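Local atomic coordinates of UTP-glucose-1-phosphate uridylyltransferase 2 (Trypanosoma brucei, PDB entry 3GUE), a protein that probably catalyses the reaction of glucose 1-phosphate with UTP to give UDP-glucose and diphosphate. Residues H416-L426 with T441-G449; I460-L468 with L476-E484. All coordinates share one frame; numbering follows the deposited sequence.

Contact 1: residues H416-L426 with T441-G449; sequences HYKMIDGFEKL and TVRGLVEFG
In the beta-alpha-beta unit of strand 409-412, helix 420-427 and strand 437-443, Tyr417 just before the helix and Leu426 near its end hold the connection to the turn and short strand at 441-449. The phenol enters the bend of that turn. Its OH donates to Gly444 O at 2.7 Å, in the carbonyl plane and on a lone pair, and takes a weak bond from Val446 N at 2.8 Å, bent to 121° at the hydrogen. Both partners lie at the ring edge, near its plane, while CE2 packs on Val442 CG1 at 3.6 Å. The two ring faces are taken up from within 416-426: His416 CB sits over the centre of one, and Leu426 CD2 over the rim of the other.

Next to this, the His416 imidazole lies against the Gly444-Leu445 backbone, and Leu445 CG makes a CH-pi contact over its face, 4.3 Å from the ring centroid. Asp413 accepts from Gly444 N and, weakly, from His416 ND1.

At the far end Phe448 N donates to Leu426 O at 3.0 Å. With its CG anti to the backbone N (chi1 -177°), Leu426 brings CD1 to 3.9 Å from Val446 CG1 and 3.7 Å from Phe448 CE2. Glu447 CG lies 3.3 Å from Lys425 O.

The bond from the Tyr417 hydroxyl to Gly444 O and the weaker one from Val446 N span Leu445, tying together the ends of the short link between strands 437-443 and 446-448, next to the apolar contacts of Leu426 CD1 with Val446 and Phe448.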
ATOM      1  N   HIS A 416       5.330 -20.263   9.133  1.00 25.24           N
ATOM      2  CA  HIS A 416       6.753 -20.044   9.399  1.00 24.93           C
ATOM      3  C   HIS A 416       7.330 -18.701   8.941  1.00 25.36           C
ATOM      4  O   HIS A 416       8.310 -18.217   9.531  1.00 24.13           O
ATOM      5  CB  HIS A 416       7.591 -21.176   8.784  1.00 25.30           C
ATOM      6  CG  HIS A 416       7.303 -22.522   9.363  1.00 22.33           C
ATOM      7  ND1 HIS A 416       6.947 -23.603   8.587  1.00 25.39           N
ATOM      8  CD2 HIS A 416       7.293 -22.956  10.644  1.00 23.35           C
ATOM      9  CE1 HIS A 416       6.738 -24.652   9.368  1.00 23.72           C
ATOM     10  NE2 HIS A 416       6.949 -24.288  10.623  1.00 22.32           N
ATOM     11  N   TYR A 417       6.752 -18.125   7.895  1.00 25.10           N
ATOM     12  CA  TYR A 417       7.436 -17.033   7.163  1.00 25.60           C
ATOM     13  C   TYR A 417       6.660 -15.738   7.082  1.00 26.11           C
ATOM     14  O   TYR A 417       7.075 -14.790   6.402  1.00 26.76           O
ATOM     15  CB  TYR A 417       7.803 -17.513   5.753  1.00 25.15           C
ATOM     16  CG  TYR A 417       8.675 -18.746   5.813  1.00 25.63           C
ATOM     17  CD1 TYR A 417       9.933 -18.683   6.408  1.00 25.20           C
ATOM     18  CD2 TYR A 417       8.223 -19.975   5.345  1.00 24.87           C
ATOM     19  CE1 TYR A 417      10.742 -19.805   6.493  1.00 26.89           C
ATOM     20  CE2 TYR A 417       9.015 -21.109   5.446  1.00 25.72           C
ATOM     21  CZ  TYR A 417      10.272 -21.015   6.023  1.00 25.81           C
ATOM     22  OH  TYR A 417      11.070 -22.117   6.111  1.00 24.42           O
ATOM     23  N   LYS A 418       5.520 -15.713   7.758  1.00 26.84           N
ATOM     24  CA  LYS A 418       4.579 -14.624   7.594  1.00 26.49           C
ATOM     25  C   LYS A 418       5.091 -13.457   8.430  1.00 26.32           C
ATOM     26  O   LYS A 418       5.112 -12.309   7.959  1.00 26.99           O
ATOM     27  CB  LYS A 418       3.165 -15.084   7.955  1.00 27.23           C
ATOM     28  CG  LYS A 418       2.216 -13.954   8.350  1.00 28.08           C
ATOM     29  CD  LYS A 418       0.759 -14.348   8.210  1.00 28.62           C
ATOM     30  CE  LYS A 418      -0.119 -13.127   8.393  1.00 30.34           C
ATOM     31  NZ  LYS A 418       0.371 -11.944   7.620  1.00 30.70           N
ATOM     32  N   MET A 419       5.547 -13.773   9.640  1.00 26.12           N
ATOM     33  CA  MET A 419       6.147 -12.798  10.536  1.00 26.48           C
ATOM     34  C   MET A 419       7.612 -12.605  10.182  1.00 26.37           C
ATOM     35  O   MET A 419       8.288 -13.570   9.790  1.00 25.70           O
ATOM     36  CB  MET A 419       5.994 -13.237  11.984  1.00 26.22           C
ATOM     37  CG  MET A 419       4.537 -13.462  12.477  1.00 26.68           C
ATOM     38  SD  MET A 419       3.509 -11.975  12.682  1.00 27.43           S
ATOM     39  CE  MET A 419       2.694 -11.953  11.082  1.00 25.62           C
ATOM     40  N   ILE A 420       8.106 -11.366  10.305  1.00 26.66           N
ATOM     41  CA  ILE A 420       9.459 -11.060   9.801  1.00 26.85           C
ATOM     42  C   ILE A 420      10.531 -11.865  10.531  1.00 27.57           C
ATOM     43  O   ILE A 420      11.554 -12.220   9.941  1.00 26.93           O
ATOM     44  CB  ILE A 420       9.824  -9.525   9.755  1.00 26.85           C
ATOM     45  CG1 ILE A 420      11.278  -9.370   9.266  1.00 26.81           C
ATOM     46  CG2 ILE A 420       9.687  -8.892  11.098  1.00 27.07           C
ATOM     47  CD1 ILE A 420      11.531  -8.331   8.219  1.00 27.15           C
ATOM     48  N   ASP A 421      10.269 -12.154  11.806  1.00 28.64           N
ATOM     49  CA  ASP A 421      11.095 -13.034  12.618  1.00 30.17           C
ATOM     50  C   ASP A 421      11.259 -14.434  12.037  1.00 30.03           C
ATOM     51  O   ASP A 421      12.330 -15.033  12.144  1.00 31.22           O
ATOM     52  CB  ASP A 421      10.471 -13.163  14.010  1.00 31.32           C
ATOM     53  CG  ASP A 421      11.462 -13.566  15.031  1.00 33.75           C
ATOM     54  OD1 ASP A 421      12.423 -12.781  15.234  1.00 37.46           O
ATOM     55  OD2 ASP A 421      11.293 -14.664  15.629  1.00 36.39           O
ATOM     56  N   GLY A 422      10.186 -14.975  11.462  1.00 29.29           N
ATOM     57  CA  GLY A 422      10.235 -16.289  10.837  1.00 28.35           C
ATOM     58  C   GLY A 422      10.957 -16.215   9.505  1.00 27.55           C
ATOM     59  O   GLY A 422      11.754 -17.114   9.176  1.00 27.53           O
ATOM     60  N   PHE A 423      10.674 -15.133   8.756  1.00 27.10           N
ATOM     61  CA  PHE A 423      11.272 -14.844   7.451  1.00 26.38           C
ATOM     62  C   PHE A 423      12.768 -14.681   7.606  1.00 26.87           C
ATOM     63  O   PHE A 423      13.512 -14.994   6.696  1.00 27.45           O
ATOM     64  CB  PHE A 423      10.676 -13.571   6.803  1.00 25.53           C
ATOM     65  CG  PHE A 423      11.405 -13.140   5.531  1.00 25.74           C
ATOM     66  CD1 PHE A 423      11.433 -13.972   4.402  1.00 22.88           C
ATOM     67  CD2 PHE A 423      12.057 -11.905   5.466  1.00 26.29           C
ATOM     68  CE1 PHE A 423      12.136 -13.592   3.229  1.00 23.95           C
ATOM     69  CE2 PHE A 423      12.750 -11.510   4.307  1.00 28.04           C
ATOM     70  CZ  PHE A 423      12.785 -12.371   3.178  1.00 25.35           C
ATOM     71  N   GLU A 424      13.175 -14.147   8.755  1.00 26.99           N
ATOM     72  CA  GLU A 424      14.580 -13.954   9.134  1.00 27.76           C
ATOM     73  C   GLU A 424      15.443 -15.225   9.135  1.00 27.46           C
ATOM     74  O   GLU A 424      16.605 -15.180   8.726  1.00 27.52           O
ATOM     75  CB  GLU A 424      14.664 -13.186  10.449  1.00 28.44           C
ATOM     76  CG  GLU A 424      14.344 -11.700  10.230  1.00 31.44           C
ATOM     77  CD  GLU A 424      14.264 -10.882  11.486  1.00 34.05           C
ATOM     78  OE1 GLU A 424      13.983  -9.674  11.364  1.00 35.02           O
ATOM     79  OE2 GLU A 424      14.471 -11.424  12.591  1.00 38.89           O
ATOM     80  N   LYS A 425      14.889 -16.352   9.566  1.00 26.67           N
ATOM     81  CA  LYS A 425      15.614 -17.621   9.460  1.00 27.42           C
ATOM     82  C   LYS A 425      15.848 -18.112   8.024  1.00 26.94           C
ATOM     83  O   LYS A 425      16.893 -18.731   7.723  1.00 26.61           O
ATOM     84  CB  LYS A 425      14.973 -18.700  10.347  1.00 27.50           C
ATOM     85  CG  LYS A 425      15.612 -18.698  11.762  1.00 30.90           C
ATOM     86  CD  LYS A 425      14.668 -19.087  12.878  1.00 34.71           C
ATOM     87  CE  LYS A 425      14.164 -17.853  13.615  1.00 37.39           C
ATOM     88  NZ  LYS A 425      15.137 -17.380  14.675  1.00 40.10           N
ATOM     89  N   LEU A 426      14.883 -17.827   7.143  1.00 26.38           N
ATOM     90  CA  LEU A 426      14.941 -18.255   5.744  1.00 25.93           C
ATOM     91  C   LEU A 426      16.130 -17.654   4.961  1.00 26.21           C
ATOM     92  O   LEU A 426      16.807 -18.364   4.197  1.00 25.73           O
ATOM     93  CB  LEU A 426      13.608 -17.928   5.036  1.00 26.18           C
ATOM     94  CG  LEU A 426      13.474 -18.384   3.589  1.00 25.80           C
ATOM     95  CD1 LEU A 426      13.512 -19.932   3.568  1.00 26.99           C
ATOM     96  CD2 LEU A 426      12.181 -17.872   2.913  1.00 26.01           C
ATOM     97  N   THR A 441       8.039 -22.233  -3.976  1.00 28.67           N
ATOM     98  CA  THR A 441       7.172 -22.615  -2.885  1.00 28.31           C
ATOM     99  C   THR A 441       8.016 -23.252  -1.762  1.00 28.31           C
ATOM    100  O   THR A 441       8.819 -24.169  -2.004  1.00 27.96           O
ATOM    101  CB  THR A 441       6.018 -23.551  -3.403  1.00 28.51           C
ATOM    102  OG1 THR A 441       5.210 -22.810  -4.334  1.00 29.40           O
ATOM    103  CG2 THR A 441       5.133 -24.043  -2.279  1.00 27.91           C
ATOM    104  N   VAL A 442       7.831 -22.746  -0.543  1.00 27.32           N
ATOM    105  CA  VAL A 442       8.569 -23.218   0.612  1.00 27.41           C
ATOM    106  C   VAL A 442       7.627 -23.583   1.729  1.00 27.10           C
ATOM    107  O   VAL A 442       6.714 -22.820   2.059  1.00 26.77           O
ATOM    108  CB  VAL A 442       9.591 -22.171   1.092  1.00 27.53           C
ATOM    109  CG1 VAL A 442      10.299 -22.617   2.388  1.00 28.49           C
ATOM    110  CG2 VAL A 442      10.599 -21.867  -0.048  1.00 25.04           C
ATOM    111  N   ARG A 443       7.861 -24.770   2.290  1.00 26.15           N
ATOM    112  CA  ARG A 443       6.982 -25.401   3.267  1.00 26.19           C
ATOM    113  C   ARG A 443       7.840 -26.023   4.364  1.00 25.85           C
ATOM    114  O   ARG A 443       8.852 -26.669   4.067  1.00 25.61           O
ATOM    115  CB  ARG A 443       6.134 -26.509   2.612  1.00 26.06           C
ATOM    116  CG  ARG A 443       4.996 -26.020   1.730  1.00 27.49           C
ATOM    117  CD  ARG A 443       3.939 -25.308   2.580  1.00 27.02           C
ATOM    118  NE  ARG A 443       2.829 -24.793   1.780  1.00 25.59           N
ATOM    119  CZ  ARG A 443       2.838 -23.625   1.142  1.00 25.39           C
ATOM    120  NH1 ARG A 443       3.902 -22.823   1.198  1.00 26.68           N
ATOM    121  NH2 ARG A 443       1.775 -23.246   0.455  1.00 24.69           N
ATOM    122  N   GLY A 444       7.426 -25.837   5.617  1.00 25.18           N
ATOM    123  CA  GLY A 444       8.215 -26.275   6.768  1.00 24.59           C
ATOM    124  C   GLY A 444       9.378 -25.332   7.050  1.00 24.20           C
ATOM    125  O   GLY A 444       9.490 -24.241   6.430  1.00 23.26           O
ATOM    126  N   LEU A 445      10.234 -25.724   7.997  1.00 24.10           N
ATOM    127  CA  LEU A 445      11.442 -24.927   8.323  1.00 24.13           C
ATOM    128  C   LEU A 445      12.598 -25.125   7.323  1.00 24.00           C
ATOM    129  O   LEU A 445      13.061 -26.238   7.115  1.00 23.44           O
ATOM    130  CB  LEU A 445      11.912 -25.187   9.757  1.00 24.99           C
ATOM    131  CG  LEU A 445      11.051 -24.615  10.890  1.00 25.01           C
ATOM    132  CD1 LEU A 445      11.283 -25.378  12.191  1.00 25.34           C
ATOM    133  CD2 LEU A 445      11.315 -23.096  11.074  1.00 23.26           C
ATOM    134  N   VAL A 446      13.065 -24.019   6.738  1.00 24.04           N
ATOM    135  CA  VAL A 446      14.029 -24.033   5.632  1.00 24.44           C
ATOM    136  C   VAL A 446      14.926 -22.821   5.775  1.00 25.43           C
ATOM    137  O   VAL A 446      14.478 -21.731   6.160  1.00 24.91           O
ATOM    138  CB  VAL A 446      13.313 -24.060   4.220  1.00 24.10           C
ATOM    139  CG1 VAL A 446      14.240 -23.716   3.078  1.00 24.24           C
ATOM    140  CG2 VAL A 446      12.626 -25.411   3.958  1.00 21.88           C
ATOM    141  N   GLU A 447      16.207 -23.028   5.474  1.00 26.60           N
ATOM    142  CA  GLU A 447      17.238 -22.002   5.637  1.00 27.42           C
ATOM    143  C   GLU A 447      18.211 -21.986   4.443  1.00 27.36           C
ATOM    144  O   GLU A 447      19.009 -22.914   4.279  1.00 27.49           O
ATOM    145  CB  GLU A 447      17.990 -22.218   6.952  1.00 27.72           C
ATOM    146  CG  GLU A 447      17.179 -21.942   8.244  1.00 27.87           C
ATOM    147  CD  GLU A 447      17.988 -22.130   9.515  1.00 29.20           C
ATOM    148  OE1 GLU A 447      19.244 -22.090   9.471  1.00 30.92           O
ATOM    149  OE2 GLU A 447      17.363 -22.319  10.579  1.00 31.82           O
ATOM    150  N   PHE A 448      18.119 -20.944   3.614  1.00 27.02           N
ATOM    151  CA  PHE A 448      19.090 -20.699   2.538  1.00 27.20           C
ATOM    152  C   PHE A 448      20.431 -20.310   3.113  1.00 27.30           C
ATOM    153  O   PHE A 448      20.494 -19.572   4.093  1.00 27.35           O
ATOM    154  CB  PHE A 448      18.630 -19.578   1.592  1.00 27.34           C
ATOM    155  CG  PHE A 448      17.475 -19.962   0.721  1.00 26.89           C
ATOM    156  CD1 PHE A 448      17.659 -20.815  -0.373  1.00 24.50           C
ATOM    157  CD2 PHE A 448      16.198 -19.485   0.998  1.00 28.28           C
ATOM    158  CE1 PHE A 448      16.582 -21.186  -1.180  1.00 27.70           C
ATOM    159  CE2 PHE A 448      15.091 -19.849   0.188  1.00 28.48           C
ATOM    160  CZ  PHE A 448      15.287 -20.698  -0.895  1.00 27.47           C
ATOM    161  N   GLY A 449      21.490 -20.835   2.499  1.00 27.05           N
ATOM    162  CA  GLY A 449      22.841 -20.361   2.713  1.00 27.21           C
ATOM    163  C   GLY A 449      23.182 -19.422   1.567  1.00 27.37           C
ATOM    164  O   GLY A 449      22.290 -18.791   0.983  1.00 27.21           O
TER
HETATM  165  O   HOH W   1      19.249 -18.939   6.578  1.00 22.33           O

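Contact 2: residues I460-L468 with L476-E484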
ATOM      1  N   ILE A 460      10.355 -26.443  -2.183  1.00 25.99           N
ATOM      2  CA  ILE A 460      11.172 -26.915  -1.055  1.00 27.00           C
ATOM      3  C   ILE A 460      10.268 -27.220   0.147  1.00 27.93           C
ATOM      4  O   ILE A 460       9.779 -26.294   0.790  1.00 29.47           O
ATOM      5  CB  ILE A 460      12.288 -25.879  -0.644  1.00 26.99           C
ATOM      6  CG1 ILE A 460      13.113 -25.420  -1.859  1.00 27.16           C
ATOM      7  CG2 ILE A 460      13.223 -26.465   0.450  1.00 26.78           C
ATOM      8  CD1 ILE A 460      14.217 -24.346  -1.530  1.00 26.88           C
ATOM      9  N   LYS A 461      10.080 -28.511   0.449  1.00 28.50           N
ATOM     10  CA  LYS A 461       9.262 -28.983   1.568  1.00 28.48           C
ATOM     11  C   LYS A 461      10.073 -29.708   2.639  1.00 27.68           C
ATOM     12  O   LYS A 461      10.670 -30.758   2.375  1.00 27.51           O
ATOM     13  CB  LYS A 461       8.208 -29.971   1.069  1.00 29.79           C
ATOM     14  CG  LYS A 461       6.905 -29.368   0.642  1.00 32.44           C
ATOM     15  CD  LYS A 461       5.820 -30.460   0.680  1.00 34.90           C
ATOM     16  CE  LYS A 461       4.422 -29.864   0.686  1.00 37.10           C
ATOM     17  NZ  LYS A 461       4.022 -29.439   2.062  1.00 39.32           N
ATOM     18  N   ASN A 462      10.077 -29.169   3.848  1.00 27.19           N
ATOM     19  CA  ASN A 462      10.685 -29.878   4.972  1.00 27.14           C
ATOM     20  C   ASN A 462       9.639 -30.396   5.967  1.00 27.44           C
ATOM     21  O   ASN A 462       8.806 -29.646   6.480  1.00 27.92           O
ATOM     22  CB  ASN A 462      11.771 -29.021   5.633  1.00 26.63           C
ATOM     23  CG  ASN A 462      12.393 -29.682   6.844  1.00 24.89           C
ATOM     24  OD1 ASN A 462      12.534 -30.915   6.910  1.00 23.25           O
ATOM     25  ND2 ASN A 462      12.783 -28.858   7.816  1.00 20.11           N
ATOM     26  N   LEU A 463       9.679 -31.702   6.195  1.00 27.64           N
ATOM     27  CA  LEU A 463       8.737 -32.396   7.060  1.00 28.23           C
ATOM     28  C   LEU A 463       9.445 -32.845   8.338  1.00 28.08           C
ATOM     29  O   LEU A 463       8.824 -33.408   9.246  1.00 28.76           O
ATOM     30  CB  LEU A 463       8.128 -33.597   6.324  1.00 28.33           C
ATOM     31  CG  LEU A 463       7.130 -33.235   5.228  1.00 29.12           C
ATOM     32  CD1 LEU A 463       7.251 -34.196   4.057  1.00 32.25           C
ATOM     33  CD2 LEU A 463       5.697 -33.235   5.771  1.00 31.10           C
ATOM     34  N   LYS A 464      10.751 -32.597   8.391  1.00 28.27           N
ATOM     35  CA  LYS A 464      11.537 -32.850   9.591  1.00 28.58           C
ATOM     36  C   LYS A 464      11.386 -31.665  10.539  1.00 28.88           C
ATOM     37  O   LYS A 464      10.991 -30.558  10.123  1.00 28.53           O
ATOM     38  CB  LYS A 464      13.020 -33.053   9.245  1.00 28.46           C
ATOM     39  CG  LYS A 464      13.397 -34.462   8.796  1.00 28.66           C
ATOM     40  CD  LYS A 464      14.877 -34.725   9.031  1.00 28.95           C
ATOM     41  CE  LYS A 464      15.200 -36.210   8.933  1.00 31.57           C
ATOM     42  NZ  LYS A 464      15.137 -36.733   7.526  1.00 32.29           N
ATOM     43  N   GLU A 465      11.722 -31.885  11.803  1.00 28.79           N
ATOM     44  CA  GLU A 465      11.699 -30.794  12.771  1.00 29.07           C
ATOM     45  C   GLU A 465      12.932 -29.912  12.640  1.00 28.73           C
ATOM     46  O   GLU A 465      12.824 -28.692  12.738  1.00 28.89           O
ATOM     47  CB  GLU A 465      11.524 -31.311  14.205  1.00 28.82           C
ATOM     48  CG  GLU A 465      10.231 -32.103  14.422  1.00 30.48           C
ATOM     49  CD  GLU A 465       8.994 -31.229  14.542  1.00 31.56           C
ATOM     50  OE1 GLU A 465       9.131 -30.002  14.703  1.00 32.11           O
ATOM     51  OE2 GLU A 465       7.875 -31.779  14.495  1.00 33.60           O
ATOM     52  N   GLU A 466      14.092 -30.533  12.399  1.00 28.79           N
ATOM     53  CA  GLU A 466      15.344 -29.793  12.181  1.00 28.86           C
ATOM     54  C   GLU A 466      15.249 -28.908  10.923  1.00 28.99           C
ATOM     55  O   GLU A 466      14.750 -29.354   9.875  1.00 29.32           O
ATOM     56  CB  GLU A 466      16.570 -30.734  12.148  0.50 28.57           C
ATOM     57  CG  GLU A 466      16.635 -31.723  10.970  0.50 28.23           C
ATOM     58  CD  GLU A 466      17.740 -32.767  11.124  0.50 28.34           C
ATOM     59  OE1 GLU A 466      17.418 -33.935  11.438  0.50 27.52           O
ATOM     60  OE2 GLU A 466      18.930 -32.424  10.946  0.50 26.98           O
ATOM     61  N   PRO A 467      15.672 -27.627  11.016  1.00 29.13           N
ATOM     62  CA  PRO A 467      15.681 -26.863   9.771  1.00 28.97           C
ATOM     63  C   PRO A 467      16.436 -27.548   8.633  1.00 29.06           C
ATOM     64  O   PRO A 467      17.496 -28.130   8.843  1.00 29.32           O
ATOM     65  CB  PRO A 467      16.381 -25.558  10.163  1.00 28.94           C
ATOM     66  CG  PRO A 467      16.036 -25.392  11.590  1.00 28.59           C
ATOM     67  CD  PRO A 467      16.100 -26.795  12.160  1.00 29.54           C
ATOM     68  N   LEU A 468      15.852 -27.486   7.446  1.00 29.35           N
ATOM     69  CA  LEU A 468      16.504 -27.885   6.207  1.00 29.13           C
ATOM     70  C   LEU A 468      17.436 -26.771   5.709  1.00 29.30           C
ATOM     71  O   LEU A 468      16.986 -25.675   5.319  1.00 28.36           O
ATOM     72  CB  LEU A 468      15.437 -28.213   5.152  1.00 29.57           C
ATOM     73  CG  LEU A 468      15.775 -28.529   3.689  1.00 28.99           C
ATOM     74  CD1 LEU A 468      16.723 -29.727   3.603  1.00 30.26           C
ATOM     75  CD2 LEU A 468      14.498 -28.820   2.928  1.00 29.26           C
ATOM     76  N   LEU A 476      19.094 -24.833  -7.656  1.00 26.77           N
ATOM     77  CA  LEU A 476      17.802 -25.480  -7.736  1.00 26.49           C
ATOM     78  C   LEU A 476      17.143 -25.079  -9.041  1.00 26.79           C
ATOM     79  O   LEU A 476      16.637 -23.953  -9.191  1.00 26.68           O
ATOM     80  CB  LEU A 476      16.933 -25.102  -6.548  1.00 26.42           C
ATOM     81  CG  LEU A 476      17.394 -25.598  -5.183  1.00 26.25           C
ATOM     82  CD1 LEU A 476      16.871 -24.620  -4.176  1.00 25.24           C
ATOM     83  CD2 LEU A 476      16.919 -27.045  -4.900  1.00 25.21           C
ATOM     84  N   ASP A 477      17.166 -26.019  -9.978  1.00 26.32           N
ATOM     85  CA  ASP A 477      16.747 -25.774 -11.352  1.00 26.84           C
ATOM     86  C   ASP A 477      15.492 -26.594 -11.665  1.00 26.63           C
ATOM     87  O   ASP A 477      15.591 -27.804 -11.931  1.00 26.72           O
ATOM     88  CB  ASP A 477      17.890 -26.188 -12.282  1.00 26.56           C
ATOM     89  CG  ASP A 477      17.685 -25.736 -13.716  1.00 27.29           C
ATOM     90  OD1 ASP A 477      16.638 -25.132 -14.025  1.00 27.73           O
ATOM     91  OD2 ASP A 477      18.596 -25.991 -14.535  1.00 27.52           O
ATOM     92  N   ASN A 478      14.324 -25.948 -11.617  1.00 26.26           N
ATOM     93  CA  ASN A 478      13.052 -26.643 -11.831  1.00 26.69           C
ATOM     94  C   ASN A 478      12.894 -27.924 -10.983  1.00 26.72           C
ATOM     95  O   ASN A 478      12.359 -28.952 -11.445  1.00 26.72           O
ATOM     96  CB  ASN A 478      12.867 -26.929 -13.329  1.00 27.51           C
ATOM     97  CG  ASN A 478      12.044 -25.883 -13.997  1.00 29.63           C
ATOM     98  OD1 ASN A 478      10.827 -25.815 -13.793  1.00 32.03           O
ATOM     99  ND2 ASN A 478      12.700 -25.009 -14.762  1.00 32.43           N
ATOM    100  N   GLU A 479      13.362 -27.843  -9.740  1.00 26.44           N
ATOM    101  CA  GLU A 479      13.487 -29.000  -8.858  1.00 26.54           C
ATOM    102  C   GLU A 479      12.467 -28.943  -7.727  1.00 25.99           C
ATOM    103  O   GLU A 479      12.097 -27.868  -7.263  1.00 26.38           O
ATOM    104  CB  GLU A 479      14.910 -29.035  -8.296  1.00 26.43           C
ATOM    105  CG  GLU A 479      15.235 -30.115  -7.276  1.00 27.96           C
ATOM    106  CD  GLU A 479      16.740 -30.192  -6.971  1.00 27.20           C
ATOM    107  OE1 GLU A 479      17.481 -29.267  -7.364  1.00 28.57           O
ATOM    108  OE2 GLU A 479      17.182 -31.186  -6.355  1.00 29.89           O
ATOM    109  N   VAL A 480      12.028 -30.119  -7.296  1.00 25.28           N
ATOM    110  CA  VAL A 480      11.173 -30.272  -6.140  1.00 24.86           C
ATOM    111  C   VAL A 480      12.021 -30.981  -5.088  1.00 24.68           C
ATOM    112  O   VAL A 480      12.513 -32.095  -5.329  1.00 24.82           O
ATOM    113  CB  VAL A 480       9.892 -31.090  -6.493  1.00 25.27           C
ATOM    114  CG1 VAL A 480       9.194 -31.609  -5.239  1.00 25.37           C
ATOM    115  CG2 VAL A 480       8.932 -30.255  -7.331  1.00 24.07           C
ATOM    116  N   VAL A 481      12.177 -30.331  -3.934  1.00 23.75           N
ATOM    117  CA  VAL A 481      12.957 -30.851  -2.805  1.00 24.30           C
ATOM    118  C   VAL A 481      12.010 -31.215  -1.662  1.00 23.73           C
ATOM    119  O   VAL A 481      11.252 -30.385  -1.177  1.00 23.23           O
ATOM    120  CB  VAL A 481      14.067 -29.839  -2.353  1.00 24.08           C
ATOM    121  CG1 VAL A 481      14.886 -30.357  -1.158  1.00 25.10           C
ATOM    122  CG2 VAL A 481      14.991 -29.515  -3.526  1.00 24.87           C
ATOM    123  N   VAL A 482      12.021 -32.490  -1.281  1.00 23.82           N
ATOM    124  CA  VAL A 482      11.223 -32.940  -0.151  1.00 23.23           C
ATOM    125  C   VAL A 482      12.073 -33.710   0.859  1.00 24.23           C
ATOM    126  O   VAL A 482      12.615 -34.777   0.565  1.00 23.25           O
ATOM    127  CB  VAL A 482       9.988 -33.788  -0.560  1.00 23.20           C
ATOM    128  CG1 VAL A 482       8.998 -33.888   0.629  1.00 21.66           C
ATOM    129  CG2 VAL A 482       9.278 -33.237  -1.842  1.00 21.55           C
ATOM    130  N   VAL A 483      12.183 -33.153   2.060  1.00 25.36           N
ATOM    131  CA  VAL A 483      12.905 -33.827   3.131  1.00 26.93           C
ATOM    132  C   VAL A 483      11.962 -34.334   4.221  1.00 27.32           C
ATOM    133  O   VAL A 483      11.168 -33.589   4.793  1.00 26.99           O
ATOM    134  CB  VAL A 483      14.011 -32.940   3.722  1.00 27.05           C
ATOM    135  CG1 VAL A 483      14.414 -33.451   5.094  1.00 27.73           C
ATOM    136  CG2 VAL A 483      15.214 -32.915   2.794  1.00 27.51           C
ATOM    137  N   GLU A 484      12.072 -35.630   4.486  1.00 28.36           N
ATOM    138  CA  GLU A 484      11.202 -36.320   5.417  1.00 28.77           C
ATOM    139  C   GLU A 484      12.024 -37.235   6.308  1.00 28.57           C
ATOM    140  O   GLU A 484      11.567 -37.643   7.366  1.00 28.49           O
ATOM    141  CB  GLU A 484      10.169 -37.127   4.636  1.00 29.17           C
ATOM    142  CG  GLU A 484      10.783 -38.001   3.544  1.00 31.25           C
ATOM    143  CD  GLU A 484      10.054 -37.895   2.215  1.00 33.11           C
ATOM    144  OE1 GLU A 484       8.826 -38.144   2.177  1.00 33.75           O
ATOM    145  OE2 GLU A 484      10.724 -37.579   1.202  1.00 34.25           O
TER
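Ile460 to Asn462 pair in register with Val481 to Val483 as parallel strands, their axes 4.7 Å apart and only 4° off a common direction. Lys461 is bonded through both its backbone groups: its N donates to Val481 O at 2.7 Å, almost perfectly straight (178°), and its O accepts from Val483 N at 2.9 Å. One step on, Leu463 N donates to Val483 O at 2.8 Å.

Ile460, Asn462, Val481 and Val483 share one face of the sheet. Over it Leu468 reaches toward Val483 tip to tip, CD1 to CG2 at 3.6 Å, while Ile460 CD1 meets Leu476 CD1 at 3.8 Å, the two side chains crossing at about a right angle. Asn462 has chi1 at 177°, its CG opposite the backbone N, which carries the amide back over the loop that follows. OD1 accepts from Lys464 N, forming an Asx turn, and lies 3.6 Å from Val483 CG1; ND2 donates to Glu466 O and also to Leu445 O. On the other face Lys461 CB packs beside Val482 CG1, which Leu463 CD1 also touches.

Strand 480-483 is an edge strand of a four-stranded parallel sheet, with 409-412 at the opposite edge, in the C-terminal beta-helix that eukaryotic enzymes of this family have. Strand 437-443 flanks 458-462 on its other side, and the face bearing Ile460 turns toward Val446 and Phe448 of strand 446-448.

In the fold
Contact 1 and contact 2, their centres 12 Å apart, reach the same parallel sheet, in which strands 437-443 and 458-462 are neighbours. Thr441 O and Ile460 N lie 2.7 Å apart, a probable backbone hydrogen bond between those strands, and Leu445 O is likewise 2.7 Å from Asn462 ND2, so the turn held by Tyr417 is also tied to the Asx turn of 460-468. Contact 1 faces the catalytic part: the Tyr417 side chain is about 12 Å from that of Lys255, a residue known to bind UDP-glucose in this protein, though that binding is not made in the present chain. Contact 2 lies farther out, away from the known sites.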